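Local coordinates for protein glycoside Hydrolase (Bacteroides uniformis, PDB 5T99) that probably removes galactose residues from agarose-derived oligosaccharides as a family 2 glycoside hydrolase, and binds galacto-isofagomine, at residues N218-I223 against K271-D276; N214-I219 against N235-V240. All coordinates share one frame; numbering follows the deposited sequence.

In the fold
Both contacts belong to one antiparallel four-stranded sheet, ordered 230-240, 215-224, 268-276, 279-288, in the β-sandwich domain of the family 2 glycosidase. Strand 215-224 is the common element: contact 1 is its edge to 268-276, contact 2 its hairpin edge to 230-240, and N218 and I219 serve both. The two centres lie about 10 Å apart, and about 33 and 39 Å from the centre of the chain. They also touch directly, with F217 CB 3.4 Å from Y275 O and R220 CG 4.0 Å from N235 OD1. Neither contact contains a residue of the galacto-isofagomine pocket, and both lie within this sheet, so they concern the architecture of its domain.

Contact 1 of 2, residues N218-I223 against K271-D276; sequences NIRHSI and KTEIYD
H221 ND1 and T272 OG1 make the polar side-chain bond of this strand pair, 2.8 Å long, with the hydroxyl meeting the imidazole at its edge and in its plane; either atom could donate. T272 keeps OG1 beside its own backbone N and opposite the carbonyl carbon (chi1 -62°), which sets the oxygen next to the ring. The axes of the two strand segments run antiparallel, at 163°, and N218/Y275, R220/E273 and S222/K271 each exchange two N-H...O=C bonds, such as S222 N to K271 O at 2.7 Å. On the face of R220, E273 and Y275, a looser polar group forms. The salt bridge R220 NH1–E273 OE1 is long, 3.8 Å, and the oxygen lies well out of the guanidinium plane, so it acts through charge alone. A water mediates as well, 2.7 Å from E273 OE1 as donor and weakly bonded to R220 NH1. Y275 OH sits over one guanidinium face, 3.2 Å from R220 NH1 but too poorly angled for a hydrogen bond; ring and guanidinium planes are 29° apart. Replacing R220 by an alanine would probably leave the E273 carboxylate without its cross-strand countercharge and take away the guanidinium beside the Y275 hydroxyl. On the H221 and T272 face, I219 CG1 packs on I274 CD1 at 3.8 Å. That face turns into the sandwich, where I219 and H221 reach strand 198-209 and I219 also meets T248 of strand 245-255, while strands 230-240 and 279-288 flank the pair within its own sheet.

Contact 2 of 2, residues N214-I219 against N235-V240; sequences NGKFNI and NDNVEV
G215 faces V240, F217 faces V238 and I219 faces D236 as hydrogen-bonded pairs of an antiparallel hairpin whose strand axes approach to 4.5 Å at 159°. Six backbone bonds close the ladder, and they differ in approach. V240 N reaches G215 O nearly along the C=O axis at 3.0 Å, whereas I219 N meets D236 O at 2.9 Å from 45° above the carbonyl plane. F217 places its ring beside its own backbone N (chi1 -50°), leaning back over G215, two residues earlier, with G215 C 3.8 Å above the ring plane and offset toward its rim. A CB on G215 would lie 2.3 Å from F217 CZ, colliding with the ring in its present place, consistent with a glycine here. Across the strands, F217 CE2 touches V240 CB, and I219 CD1 reaches V238 CG1 at 4.1 Å. D236, on this same face, sends OD2 to T248 OG1 of strand 245-255. On the other face, K216 CD packs against E239 CG at 3.8 Å. Their charged ends stay apart, K216 NZ lying 6.7 Å from E239 OE1. N218 brings OD1 to N237 CB, with the two amide planes steeply inclined to each other. Chemically the hairpin is two-faced: F217, I219, V238 and V240 are buried, the first three touching strands 198-209 or 245-255, with D236 the polar member of that face. The side chains of exposed K216, N218, N237 and E239 make no hydrogen bond across the pair, so main-chain bonds and apolar burial hold the two strands together.

Contact 1 of 2, residues N218-I223 against K271-D276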
ATOM      1  N   ASN A 218     -10.947  31.680  19.596  1.00 22.12           N
ATOM      2  CA  ASN A 218      -9.496  31.553  19.726  1.00 22.20           C
ATOM      3  C   ASN A 218      -9.046  30.147  19.355  1.00 20.92           C
ATOM      4  O   ASN A 218      -9.769  29.180  19.566  1.00 20.30           O
ATOM      5  CB  ASN A 218      -9.029  31.924  21.143  1.00 22.39           C
ATOM      6  CG  ASN A 218      -9.087  33.425  21.404  1.00 22.69           C
ATOM      7  OD1 ASN A 218      -8.978  34.236  20.489  1.00 23.03           O
ATOM      8  ND2 ASN A 218      -9.252  33.798  22.662  1.00 23.68           N
ATOM      9  N   ILE A 219      -7.848  30.063  18.793  1.00 20.14           N
ATOM     10  CA  ILE A 219      -7.275  28.808  18.334  1.00 20.24           C
ATOM     11  C   ILE A 219      -5.917  28.657  18.988  1.00 19.79           C
ATOM     12  O   ILE A 219      -5.115  29.580  18.927  1.00 19.84           O
ATOM     13  CB  ILE A 219      -7.078  28.799  16.802  1.00 20.68           C
ATOM     14  CG1 ILE A 219      -8.412  29.026  16.078  1.00 20.93           C
ATOM     15  CG2 ILE A 219      -6.446  27.487  16.337  1.00 20.60           C
ATOM     16  CD1 ILE A 219      -8.254  29.511  14.654  1.00 21.24           C
ATOM     17  N   ARG A 220      -5.669  27.499  19.604  1.00 19.02           N
ATOM     18  CA  ARG A 220      -4.373  27.182  20.184  1.00 18.65           C
ATOM     19  C   ARG A 220      -3.785  25.939  19.540  1.00 18.29           C
ATOM     20  O   ARG A 220      -4.266  24.823  19.768  1.00 18.07           O
ATOM     21  CB  ARG A 220      -4.485  26.964  21.684  1.00 18.66           C
ATOM     22  CG  ARG A 220      -3.137  26.869  22.372  1.00 18.91           C
ATOM     23  CD  ARG A 220      -3.276  26.398  23.803  1.00 19.28           C
ATOM     24  NE  ARG A 220      -4.102  27.319  24.583  1.00 19.41           N
ATOM     25  CZ  ARG A 220      -4.632  27.044  25.776  1.00 19.41           C
ATOM     26  NH1 ARG A 220      -4.428  25.867  26.364  1.00 19.03           N
ATOM     27  NH2 ARG A 220      -5.376  27.961  26.386  1.00 19.66           N
ATOM     28  N   HIS A 221      -2.721  26.152  18.765  1.00 18.04           N
ATOM     29  CA  HIS A 221      -1.948  25.074  18.146  1.00 17.96           C
ATOM     30  C   HIS A 221      -0.793  24.648  19.041  1.00 17.72           C
ATOM     31  O   HIS A 221       0.147  25.422  19.223  1.00 18.22           O
ATOM     32  CB  HIS A 221      -1.362  25.533  16.814  1.00 17.75           C
ATOM     33  CG  HIS A 221      -2.387  25.871  15.787  1.00 17.68           C
ATOM     34  ND1 HIS A 221      -3.336  24.967  15.362  1.00 17.45           N
ATOM     35  CD2 HIS A 221      -2.594  27.003  15.075  1.00 17.81           C
ATOM     36  CE1 HIS A 221      -4.100  25.535  14.448  1.00 17.69           C
ATOM     37  NE2 HIS A 221      -3.669  26.773  14.252  1.00 17.96           N
ATOM     38  N   SER A 222      -0.858  23.425  19.565  1.00 17.03           N
ATOM     39  CA  SER A 222       0.263  22.808  20.281  1.00 16.73           C
ATOM     40  C   SER A 222       1.005  21.811  19.376  1.00 16.45           C
ATOM     41  O   SER A 222       0.422  20.810  18.922  1.00 15.81           O
ATOM     42  CB  SER A 222      -0.229  22.105  21.547  1.00 16.47           C
ATOM     43  OG  SER A 222      -0.821  23.036  22.428  1.00 16.30           O
ATOM     44  N   ILE A 223       2.283  22.103  19.120  1.00 16.22           N
ATOM     45  CA  ILE A 223       3.144  21.250  18.315  1.00 16.64           C
ATOM     46  C   ILE A 223       3.906  20.342  19.248  1.00 17.00           C
ATOM     47  O   ILE A 223       4.673  20.804  20.086  1.00 16.90           O
ATOM     48  CB  ILE A 223       4.097  22.061  17.427  1.00 16.77           C
ATOM     49  CG1 ILE A 223       3.263  22.794  16.369  1.00 17.02           C
ATOM     50  CG2 ILE A 223       5.108  21.140  16.752  1.00 16.65           C
ATOM     51  CD1 ILE A 223       4.028  23.791  15.540  1.00 17.42           C
ATOM     52  N   LYS A 271      -1.777  19.449  17.921  1.00 20.52           N
ATOM     53  CA  LYS A 271      -3.050  19.489  18.642  1.00 20.75           C
ATOM     54  C   LYS A 271      -3.627  20.881  18.468  1.00 19.92           C
ATOM     55  O   LYS A 271      -3.006  21.865  18.870  1.00 20.71           O
ATOM     56  CB  LYS A 271      -2.803  19.183  20.114  1.00 22.48           C
ATOM     57  CG  LYS A 271      -4.003  19.231  21.074  1.00 24.01           C
ATOM     58  CD  LYS A 271      -3.490  19.390  22.515  1.00 25.83           C
ATOM     59  CE  LYS A 271      -4.198  18.494  23.510  1.00 28.59           C
ATOM     60  NZ  LYS A 271      -3.410  18.348  24.774  1.00 30.58           N
ATOM     61  N   THR A 272      -4.802  20.969  17.861  1.00 19.01           N
ATOM     62  CA  THR A 272      -5.476  22.249  17.638  1.00 19.15           C
ATOM     63  C   THR A 272      -6.736  22.310  18.509  1.00 19.53           C
ATOM     64  O   THR A 272      -7.621  21.456  18.392  1.00 20.31           O
ATOM     65  CB  THR A 272      -5.836  22.450  16.139  1.00 18.69           C
ATOM     66  OG1 THR A 272      -4.636  22.482  15.360  1.00 18.05           O
ATOM     67  CG2 THR A 272      -6.605  23.752  15.912  1.00 18.31           C
ATOM     68  N   GLU A 273      -6.807  23.327  19.366  1.00 19.83           N
ATOM     69  CA  GLU A 273      -7.916  23.523  20.302  1.00 19.79           C
ATOM     70  C   GLU A 273      -8.653  24.791  19.903  1.00 19.62           C
ATOM     71  O   GLU A 273      -8.018  25.808  19.606  1.00 20.00           O
ATOM     72  CB  GLU A 273      -7.387  23.618  21.740  1.00 20.25           C
ATOM     73  CG  GLU A 273      -6.962  22.258  22.296  1.00 21.14           C
ATOM     74  CD  GLU A 273      -6.080  22.319  23.540  1.00 21.82           C
ATOM     75  OE1 GLU A 273      -5.369  23.321  23.759  1.00 22.95           O
ATOM     76  OE2 GLU A 273      -6.066  21.328  24.299  1.00 22.60           O
ATOM     77  N   ILE A 274      -9.982  24.715  19.845  1.00 18.89           N
ATOM     78  CA  ILE A 274     -10.824  25.875  19.577  1.00 18.57           C
ATOM     79  C   ILE A 274     -11.450  26.354  20.885  1.00 19.04           C
ATOM     80  O   ILE A 274     -11.916  25.528  21.685  1.00 18.91           O
ATOM     81  CB  ILE A 274     -11.944  25.524  18.578  1.00 18.38           C
ATOM     82  CG1 ILE A 274     -11.349  24.906  17.302  1.00 18.28           C
ATOM     83  CG2 ILE A 274     -12.796  26.749  18.260  1.00 18.09           C
ATOM     84  CD1 ILE A 274     -10.366  25.795  16.572  1.00 18.11           C
ATOM     85  N   TYR A 275     -11.475  27.673  21.099  1.00 19.03           N
ATOM     86  CA  TYR A 275     -12.098  28.251  22.299  1.00 19.57           C
ATOM     87  C   TYR A 275     -13.134  29.290  21.951  1.00 20.40           C
ATOM     88  O   TYR A 275     -12.931  30.092  21.036  1.00 20.05           O
ATOM     89  CB  TYR A 275     -11.075  28.879  23.244  1.00 19.30           C
ATOM     90  CG  TYR A 275     -10.097  27.892  23.796  1.00 19.63           C
ATOM     91  CD1 TYR A 275     -10.327  27.252  25.014  1.00 19.76           C
ATOM     92  CD2 TYR A 275      -8.935  27.580  23.095  1.00 19.49           C
ATOM     93  CE1 TYR A 275      -9.423  26.335  25.512  1.00 19.94           C
ATOM     94  CE2 TYR A 275      -8.034  26.668  23.582  1.00 19.34           C
ATOM     95  CZ  TYR A 275      -8.273  26.044  24.779  1.00 19.96           C
ATOM     96  OH  TYR A 275      -7.350  25.130  25.236  1.00 20.77           O
ATOM     97  N   ASP A 276     -14.231  29.261  22.713  1.00 21.87           N
ATOM     98  CA  ASP A 276     -15.265  30.292  22.703  1.00 23.67           C
ATOM     99  C   ASP A 276     -15.173  30.964  24.068  1.00 24.23           C
ATOM    100  O   ASP A 276     -15.658  30.423  25.070  1.00 26.95           O
ATOM    101  CB  ASP A 276     -16.648  29.659  22.476  1.00 24.24           C
ATOM    102  CG  ASP A 276     -17.754  30.690  22.263  1.00 24.60           C
ATOM    103  OD1 ASP A 276     -17.469  31.910  22.276  1.00 24.61           O
ATOM    104  OD2 ASP A 276     -18.921  30.264  22.074  1.00 24.91           O
TER
HETATM  105  O   HOH W   1      -3.842  22.842  25.921  1.00 24.87           O

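Contact 2 of 2, residues N214-I219 against N235-V240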
ATOM      1  N   ASN A 214     -23.166  35.007  15.783  1.00 35.49           N
ATOM      2  CA  ASN A 214     -21.828  35.369  15.299  1.00 34.89           C
ATOM      3  C   ASN A 214     -20.828  35.241  16.442  1.00 34.51           C
ATOM      4  O   ASN A 214     -21.153  35.580  17.573  1.00 35.43           O
ATOM      5  CB  ASN A 214     -21.802  36.816  14.782  1.00 34.24           C
ATOM      6  CG  ASN A 214     -22.617  37.008  13.499  1.00 35.12           C
ATOM      7  OD1 ASN A 214     -23.245  36.085  12.985  1.00 35.32           O
ATOM      8  ND2 ASN A 214     -22.606  38.226  12.981  1.00 35.61           N
ATOM      9  N   GLY A 215     -19.622  34.757  16.148  1.00 33.96           N
ATOM     10  CA  GLY A 215     -18.574  34.630  17.162  1.00 33.01           C
ATOM     11  C   GLY A 215     -17.165  34.912  16.660  1.00 32.80           C
ATOM     12  O   GLY A 215     -16.887  34.826  15.457  1.00 30.69           O
ATOM     13  N   LYS A 216     -16.298  35.283  17.608  1.00 32.53           N
ATOM     14  CA  LYS A 216     -14.855  35.321  17.423  1.00 32.33           C
ATOM     15  C   LYS A 216     -14.274  34.231  18.324  1.00 29.47           C
ATOM     16  O   LYS A 216     -14.529  34.219  19.523  1.00 28.58           O
ATOM     17  CB  LYS A 216     -14.284  36.695  17.795  1.00 35.46           C
ATOM     18  CG  LYS A 216     -12.759  36.791  17.654  1.00 39.65           C
ATOM     19  CD  LYS A 216     -12.259  38.146  17.137  1.00 43.42           C
ATOM     20  CE  LYS A 216     -11.941  39.143  18.250  1.00 46.41           C
ATOM     21  NZ  LYS A 216     -10.609  38.905  18.880  1.00 47.04           N
ATOM     22  N   PHE A 217     -13.500  33.318  17.738  1.00 26.49           N
ATOM     23  CA  PHE A 217     -13.030  32.123  18.445  1.00 24.66           C
ATOM     24  C   PHE A 217     -11.515  32.070  18.457  1.00 23.13           C
ATOM     25  O   PHE A 217     -10.876  32.393  17.457  1.00 22.26           O
ATOM     26  CB  PHE A 217     -13.606  30.872  17.795  1.00 24.71           C
ATOM     27  CG  PHE A 217     -15.099  30.935  17.593  1.00 25.05           C
ATOM     28  CD1 PHE A 217     -15.961  30.852  18.675  1.00 25.41           C
ATOM     29  CD2 PHE A 217     -15.641  31.104  16.325  1.00 25.60           C
ATOM     30  CE1 PHE A 217     -17.335  30.916  18.499  1.00 25.46           C
ATOM     31  CE2 PHE A 217     -17.018  31.175  16.143  1.00 25.48           C
ATOM     32  CZ  PHE A 217     -17.861  31.075  17.233  1.00 25.49           C
ATOM     33  N   ASN A 218     -10.947  31.680  19.596  1.00 22.12           N
ATOM     34  CA  ASN A 218      -9.496  31.553  19.726  1.00 22.20           C
ATOM     35  C   ASN A 218      -9.046  30.147  19.355  1.00 20.92           C
ATOM     36  O   ASN A 218      -9.769  29.180  19.566  1.00 20.30           O
ATOM     37  CB  ASN A 218      -9.029  31.924  21.143  1.00 22.39           C
ATOM     38  CG  ASN A 218      -9.087  33.425  21.404  1.00 22.69           C
ATOM     39  OD1 ASN A 218      -8.978  34.236  20.489  1.00 23.03           O
ATOM     40  ND2 ASN A 218      -9.252  33.798  22.662  1.00 23.68           N
ATOM     41  N   ILE A 219      -7.848  30.063  18.793  1.00 20.14           N
ATOM     42  CA  ILE A 219      -7.275  28.808  18.334  1.00 20.24           C
ATOM     43  C   ILE A 219      -5.917  28.657  18.988  1.00 19.79           C
ATOM     44  O   ILE A 219      -5.115  29.580  18.927  1.00 19.84           O
ATOM     45  CB  ILE A 219      -7.078  28.799  16.802  1.00 20.68           C
ATOM     46  CG1 ILE A 219      -8.412  29.026  16.078  1.00 20.93           C
ATOM     47  CG2 ILE A 219      -6.446  27.487  16.337  1.00 20.60           C
ATOM     48  CD1 ILE A 219      -8.254  29.511  14.654  1.00 21.24           C
ATOM     49  N   ASN A 235      -0.793  30.708  18.581  1.00 16.44           N
ATOM     50  CA  ASN A 235      -2.134  31.202  18.758  1.00 16.82           C
ATOM     51  C   ASN A 235      -2.636  31.876  17.479  1.00 17.14           C
ATOM     52  O   ASN A 235      -1.861  32.465  16.701  1.00 17.58           O
ATOM     53  CB  ASN A 235      -2.198  32.151  19.955  1.00 16.70           C
ATOM     54  CG  ASN A 235      -2.271  31.404  21.276  1.00 17.02           C
ATOM     55  OD1 ASN A 235      -3.293  30.793  21.598  1.00 17.24           O
ATOM     56  ND2 ASN A 235      -1.186  31.432  22.039  1.00 16.98           N
ATOM     57  N   ASP A 236      -3.938  31.763  17.265  1.00 16.92           N
ATOM     58  CA  ASP A 236      -4.603  32.368  16.120  1.00 17.15           C
ATOM     59  C   ASP A 236      -6.042  32.631  16.540  1.00 17.46           C
ATOM     60  O   ASP A 236      -6.412  32.329  17.675  1.00 17.42           O
ATOM     61  CB  ASP A 236      -4.507  31.421  14.906  1.00 16.54           C
ATOM     62  CG  ASP A 236      -4.777  32.111  13.580  1.00 16.40           C
ATOM     63  OD1 ASP A 236      -4.880  33.364  13.564  1.00 15.77           O
ATOM     64  OD2 ASP A 236      -4.900  31.391  12.549  1.00 16.17           O
ATOM     65  N   ASN A 237      -6.833  33.234  15.663  1.00 18.39           N
ATOM     66  CA  ASN A 237      -8.257  33.360  15.890  1.00 20.49           C
ATOM     67  C   ASN A 237      -9.001  33.568  14.590  1.00 22.22           C
ATOM     68  O   ASN A 237      -8.405  33.910  13.564  1.00 23.35           O
ATOM     69  CB  ASN A 237      -8.551  34.519  16.848  1.00 21.18           C
ATOM     70  CG  ASN A 237      -7.966  35.831  16.369  1.00 21.70           C
ATOM     71  OD1 ASN A 237      -8.502  36.474  15.470  1.00 22.29           O
ATOM     72  ND2 ASN A 237      -6.842  36.217  16.948  1.00 22.62           N
ATOM     73  N   VAL A 238     -10.316  33.387  14.649  1.00 23.50           N
ATOM     74  CA  VAL A 238     -11.157  33.552  13.475  1.00 24.36           C
ATOM     75  C   VAL A 238     -12.563  34.024  13.853  1.00 25.92           C
ATOM     76  O   VAL A 238     -13.148  33.536  14.814  1.00 25.29           O
ATOM     77  CB  VAL A 238     -11.182  32.239  12.661  1.00 23.81           C
ATOM     78  CG1 VAL A 238     -11.860  31.115  13.439  1.00 22.89           C
ATOM     79  CG2 VAL A 238     -11.832  32.456  11.300  1.00 23.99           C
ATOM     80  N   GLU A 239     -13.070  35.011  13.111  1.00 29.80           N
ATOM     81  CA  GLU A 239     -14.480  35.416  13.169  1.00 31.86           C
ATOM     82  C   GLU A 239     -15.285  34.605  12.161  1.00 29.15           C
ATOM     83  O   GLU A 239     -14.964  34.583  10.979  1.00 28.32           O
ATOM     84  CB  GLU A 239     -14.660  36.898  12.835  1.00 36.55           C
ATOM     85  CG  GLU A 239     -14.238  37.865  13.932  1.00 42.26           C
ATOM     86  CD  GLU A 239     -15.086  39.134  13.956  1.00 47.35           C
ATOM     87  OE1 GLU A 239     -14.542  40.218  13.641  1.00 52.39           O
ATOM     88  OE2 GLU A 239     -16.297  39.038  14.281  1.00 47.76           O
ATOM     89  N   VAL A 240     -16.335  33.954  12.641  1.00 27.40           N
ATOM     90  CA  VAL A 240     -17.224  33.178  11.796  1.00 26.61           C
ATOM     91  C   VAL A 240     -18.655  33.544  12.155  1.00 26.24           C
ATOM     92  O   VAL A 240     -19.047  33.463  13.321  1.00 27.19           O
ATOM     93  CB  VAL A 240     -17.019  31.665  12.008  1.00 26.57           C
ATOM     94  CG1 VAL A 240     -17.707  30.872  10.909  1.00 26.24           C
ATOM     95  CG2 VAL A 240     -15.530  31.318  12.079  1.00 26.88           C
TER